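PDB 2WJI: ferrous IRON transport protein B homolog from Methanocaldococcus jannaschii, which is a probable GTP-driven ferrous iron transporter of the cell membrane, represented here by its nucleotide-binding G-domain. Local coordinates for residues I6-N11 / S17-A22. Residues are numbered along the deposited sequence; the frame is centred on the assembly and turned at random.
With MG (magnesium ion), chain D; GNP (phosphoaminophosphonic acid-guanylate ester), chain C.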
ATOM      1  N   ILE A   6       1.415  10.389  -0.318  1.00 19.68           N
ATOM      2  CA  ILE A   6       1.037   8.986  -0.453  1.00 25.00           C
ATOM      3  C   ILE A   6       0.994   8.313   0.915  1.00 30.01           C
ATOM      4  O   ILE A   6       1.899   8.512   1.728  1.00 34.59           O
ATOM      5  CB  ILE A   6       2.075   8.245  -1.358  1.00 27.28           C
ATOM      6  CG1 ILE A   6       2.390   9.080  -2.601  1.00 35.63           C
ATOM      7  CG2 ILE A   6       1.593   6.862  -1.734  1.00 29.70           C
ATOM      8  CD1 ILE A   6       1.329   9.003  -3.674  1.00 36.77           C
ATOM      9  N   ALA A   7      -0.054   7.528   1.177  1.00 24.78           N
ATOM     10  CA  ALA A   7      -0.150   6.754   2.412  1.00 23.63           C
ATOM     11  C   ALA A   7      -0.174   5.264   2.111  1.00 24.64           C
ATOM     12  O   ALA A   7      -0.861   4.837   1.186  1.00 29.29           O
ATOM     13  CB  ALA A   7      -1.410   7.140   3.194  1.00 19.13           C
ATOM     14  N   LEU A   8       0.576   4.490   2.896  1.00 22.25           N
ATOM     15  CA  LEU A   8       0.534   3.033   2.845  1.00 25.18           C
ATOM     16  C   LEU A   8      -0.423   2.545   3.930  1.00 24.70           C
ATOM     17  O   LEU A   8      -0.347   2.985   5.084  1.00 26.27           O
ATOM     18  CB  LEU A   8       1.924   2.444   3.096  1.00 22.78           C
ATOM     19  CG  LEU A   8       3.074   3.047   2.276  1.00 26.68           C
ATOM     20  CD1 LEU A   8       4.407   2.380   2.613  1.00 25.95           C
ATOM     21  CD2 LEU A   8       2.782   2.957   0.782  1.00 23.05           C
ATOM     22  N   ILE A   9      -1.328   1.648   3.570  1.00 19.07           N
ATOM     23  CA  ILE A   9      -2.263   1.126   4.561  1.00 21.24           C
ATOM     24  C   ILE A   9      -2.558  -0.317   4.238  1.00 22.90           C
ATOM     25  O   ILE A   9      -2.538  -0.710   3.067  1.00 21.91           O
ATOM     26  CB  ILE A   9      -3.572   1.947   4.616  1.00 23.88           C
ATOM     27  CG1 ILE A   9      -4.344   1.650   5.916  1.00 25.34           C
ATOM     28  CG2 ILE A   9      -4.437   1.674   3.392  1.00 27.81           C
ATOM     29  CD1 ILE A   9      -5.571   2.518   6.107  1.00 34.84           C
ATOM     30  N   GLY A  10      -2.778  -1.119   5.277  1.00 22.82           N
ATOM     31  CA  GLY A  10      -3.039  -2.538   5.111  1.00 23.91           C
ATOM     32  C   GLY A  10      -3.054  -3.310   6.430  1.00 25.33           C
ATOM     33  O   GLY A  10      -2.652  -2.795   7.472  1.00 24.49           O
ATOM     34  N   ASN A  11      -3.514  -4.551   6.374  1.00 24.98           N
ATOM     35  CA  ASN A  11      -3.527  -5.450   7.537  1.00 24.47           C
ATOM     36  C   ASN A  11      -2.164  -5.595   8.215  1.00 22.73           C
ATOM     37  O   ASN A  11      -1.121  -5.454   7.573  1.00 24.84           O
ATOM     38  CB  ASN A  11      -3.997  -6.845   7.110  1.00 20.76           C
ATOM     39  CG  ASN A  11      -5.453  -6.878   6.702  1.00 27.50           C
ATOM     40  OD1 ASN A  11      -6.169  -5.876   6.802  1.00 31.59           O
ATOM     41  ND2 ASN A  11      -5.903  -8.033   6.225  1.00 32.52           N
ATOM     42  N   SER A  17       6.182  -2.121   6.181  1.00 28.56           N
ATOM     43  CA  SER A  17       7.521  -1.599   6.453  1.00 30.29           C
ATOM     44  C   SER A  17       8.522  -2.008   5.376  1.00 31.66           C
ATOM     45  O   SER A  17       9.357  -1.202   4.967  1.00 30.69           O
ATOM     46  CB  SER A  17       8.022  -2.069   7.818  1.00 35.31           C
ATOM     47  OG  SER A  17       7.370  -1.377   8.861  1.00 35.62           O
ATOM     48  N   THR A  18       8.434  -3.261   4.932  1.00 26.96           N
ATOM     49  CA  THR A  18       9.305  -3.786   3.878  1.00 26.03           C
ATOM     50  C   THR A  18       9.186  -2.928   2.616  1.00 33.17           C
ATOM     51  O   THR A  18      10.187  -2.557   1.994  1.00 29.77           O
ATOM     52  CB  THR A  18       8.958  -5.253   3.544  1.00 27.23           C
ATOM     53  OG1 THR A  18       9.122  -6.065   4.713  1.00 31.49           O
ATOM     54  CG2 THR A  18       9.863  -5.796   2.434  1.00 23.31           C
ATOM     55  N   ILE A  19       7.953  -2.601   2.250  1.00 31.86           N
ATOM     56  CA  ILE A  19       7.710  -1.756   1.091  1.00 30.30           C
ATOM     57  C   ILE A  19       8.130  -0.307   1.346  1.00 30.49           C
ATOM     58  O   ILE A  19       8.721   0.324   0.475  1.00 32.36           O
ATOM     59  CB  ILE A  19       6.245  -1.860   0.623  1.00 28.07           C
ATOM     60  CG1 ILE A  19       6.035  -3.215  -0.059  1.00 27.75           C
ATOM     61  CG2 ILE A  19       5.884  -0.700  -0.306  1.00 25.57           C
ATOM     62  CD1 ILE A  19       4.588  -3.653  -0.168  1.00 28.25           C
ATOM     63  N   PHE A  20       7.855   0.207   2.543  1.00 29.90           N
ATOM     64  CA  PHE A  20       8.289   1.553   2.907  1.00 29.66           C
ATOM     65  C   PHE A  20       9.811   1.707   2.774  1.00 35.68           C
ATOM     66  O   PHE A  20      10.279   2.641   2.119  1.00 34.73           O
ATOM     67  CB  PHE A  20       7.823   1.916   4.322  1.00 29.79           C
ATOM     68  CG  PHE A  20       8.186   3.308   4.748  1.00 30.68           C
ATOM     69  CD1 PHE A  20       7.369   4.385   4.426  1.00 25.50           C
ATOM     70  CD2 PHE A  20       9.336   3.545   5.485  1.00 31.47           C
ATOM     71  CE1 PHE A  20       7.699   5.668   4.827  1.00 30.49           C
ATOM     72  CE2 PHE A  20       9.674   4.828   5.881  1.00 35.48           C
ATOM     73  CZ  PHE A  20       8.850   5.891   5.555  1.00 35.25           C
ATOM     74  N   ASN A  21      10.581   0.799   3.378  1.00 30.57           N
ATOM     75  CA  ASN A  21      12.041   0.820   3.211  1.00 35.97           C
ATOM     76  C   ASN A  21      12.465   0.729   1.751  1.00 31.73           C
ATOM     77  O   ASN A  21      13.335   1.469   1.300  1.00 37.11           O
ATOM     78  CB  ASN A  21      12.718  -0.327   3.976  1.00 39.59           C
ATOM     79  CG  ASN A  21      14.115  -0.655   3.420  1.00 47.40           C
ATOM     80  OD1 ASN A  21      14.294  -1.634   2.689  1.00 52.34           O
ATOM     81  ND2 ASN A  21      15.100   0.175   3.751  1.00 44.08           N
ATOM     82  N   ALA A  22      11.854  -0.192   1.016  1.00 25.97           N
ATOM     83  CA  ALA A  22      12.180  -0.391  -0.388  1.00 33.53           C
ATOM     84  C   ALA A  22      11.955   0.861  -1.240  1.00 32.51           C
ATOM     85  O   ALA A  22      12.750   1.163  -2.132  1.00 30.38           O
ATOM     86  CB  ALA A  22      11.396  -1.573  -0.955  1.00 32.39           C
TER
HETATM   87 MG    MG D1167       5.475  -2.339   9.951  1.00 35.34          MG
HETATM   88  PG  GNP C1166       3.029  -4.408  10.891  1.00 32.59           P
HETATM   89  O1G GNP C1166       3.582  -3.020  10.848  1.00 29.73           O
HETATM   90  O2G GNP C1166       1.526  -4.468  10.689  1.00 29.98           O
HETATM   91  O3G GNP C1166       3.490  -4.890  12.245  1.00 37.89           O
HETATM   92  N3B GNP C1166       3.725  -5.331   9.779  1.00 31.56           N
HETATM   93  PB  GNP C1166       4.157  -4.918   8.293  1.00 31.59           P
HETATM   94  O1B GNP C1166       2.952  -4.766   7.455  1.00 27.88           O
HETATM   95  O2B GNP C1166       5.023  -3.742   8.376  1.00 26.02           O
HETATM   96  O3A GNP C1166       4.982  -6.069   7.692  1.00 30.98           O
HETATM   97  PA  GNP C1166       6.519  -6.138   7.521  1.00 32.39           P
HETATM   98  O1A GNP C1166       6.906  -5.392   6.296  1.00 36.74           O
HETATM   99  O2A GNP C1166       7.233  -5.776   8.767  1.00 26.57           O
HETATM  100  O5' GNP C1166       6.814  -7.649   7.231  1.00 43.44           O
HETATM  101  C5' GNP C1166       5.998  -8.651   7.823  1.00 41.36           C
HETATM  102  C4' GNP C1166       6.555 -10.024   7.497  1.00 38.57           C
HETATM  103  O4' GNP C1166       6.227 -10.400   6.133  1.00 31.70           O
HETATM  104  C3' GNP C1166       8.071 -10.140   7.618  1.00 39.43           C
HETATM  105  O3' GNP C1166       8.409 -11.450   8.058  1.00 44.20           O
HETATM  106  C2' GNP C1166       8.525  -9.945   6.186  1.00 36.88           C
HETATM  107  O2' GNP C1166       9.757 -10.584   5.931  1.00 42.39           O
HETATM  108  C1' GNP C1166       7.419 -10.676   5.441  1.00 30.41           C
HETATM  109  N9  GNP C1166       7.323 -10.224   4.063  1.00 29.52           N
HETATM  110  C8  GNP C1166       7.277  -8.921   3.624  1.00 32.81           C
HETATM  111  N7  GNP C1166       7.209  -8.828   2.324  1.00 31.57           N
HETATM  112  C5  GNP C1166       7.225 -10.148   1.875  1.00 28.46           C
HETATM  113  C6  GNP C1166       7.175 -10.677   0.561  1.00 30.48           C
HETATM  114  O6  GNP C1166       7.110 -10.059  -0.514  1.00 32.23           O
HETATM  115  N1  GNP C1166       7.216 -12.074   0.551  1.00 22.50           N
HETATM  116  C2  GNP C1166       7.296 -12.865   1.677  1.00 30.08           C
HETATM  117  N2  GNP C1166       7.326 -14.194   1.471  1.00 26.42           N
HETATM  118  N3  GNP C1166       7.339 -12.379   2.913  1.00 32.81           N
HETATM  119  C4  GNP C1166       7.301 -11.021   2.937  1.00 30.18           C
HETATM  120  O   HOH W   1       7.140  -3.997  10.761  1.00 37.87           O
HETATM  121  O   HOH W   2       6.204  -1.189  11.733  1.00 31.86           O
HETATM  122  O   HOH W   3       4.438  -0.540   8.891  1.00 32.04           O
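Leu-8 reaches from strand 3-9 to helix 16-24 with one methyl, CD1, which lies 3.8 Å from CB of Phe-20 and 4.5 Å from CG2 of Ile-19. Its CB leaves the strand facing the helix, and CG stands beside the backbone N, anti to the carbonyl carbon (chi1 -49°); from there the extended second torsion carries CD1 on to the helix surface. Beyond CB of Phe-20, the same methyl also comes to the ring edge, near the ring plane, 4.0 Å from CD1 of Phe-20, and the two side chains cross at about a right angle. The ring stands beside the leucine because chi1 of Phe-20, at -178°, sets CG trans to the backbone N; the Phe-20 side chain also touches Val-54 of strand 50-56, which Leu-8 meets as well. Ile-19, whose CB is directed to the strand, offers CG2 as a second, looser contact, and packs against Ala-146 of the guanine-nucleotide pocket. All three side chains are buried, and no hydrogen bond joins the two segments. Strand 3-9 leads through the P-loop (Walker A motif, G1; Gly-10 to Ser-17) into helix 16-24, the first strand-loop-helix unit of the GTPase G-domain, and the apolar contact joins the strand and helix that flank that loop in sequence. At the phosphate-facing end of the helix, the CB of Ser-17 is directed away from the strand; its OG binds the magnesium ion at 2.4 Å, and its N donates to O2B of the GTP analogue at 3.0 Å, nearly straight at 166°. The metal's other ligands are O1G and O2B of the analogue and three waters, one of which also donates to O2A. Thr-18 grips O1A of the alpha-phosphate twice, through its backbone N and, at 2.8 Å, through OG1.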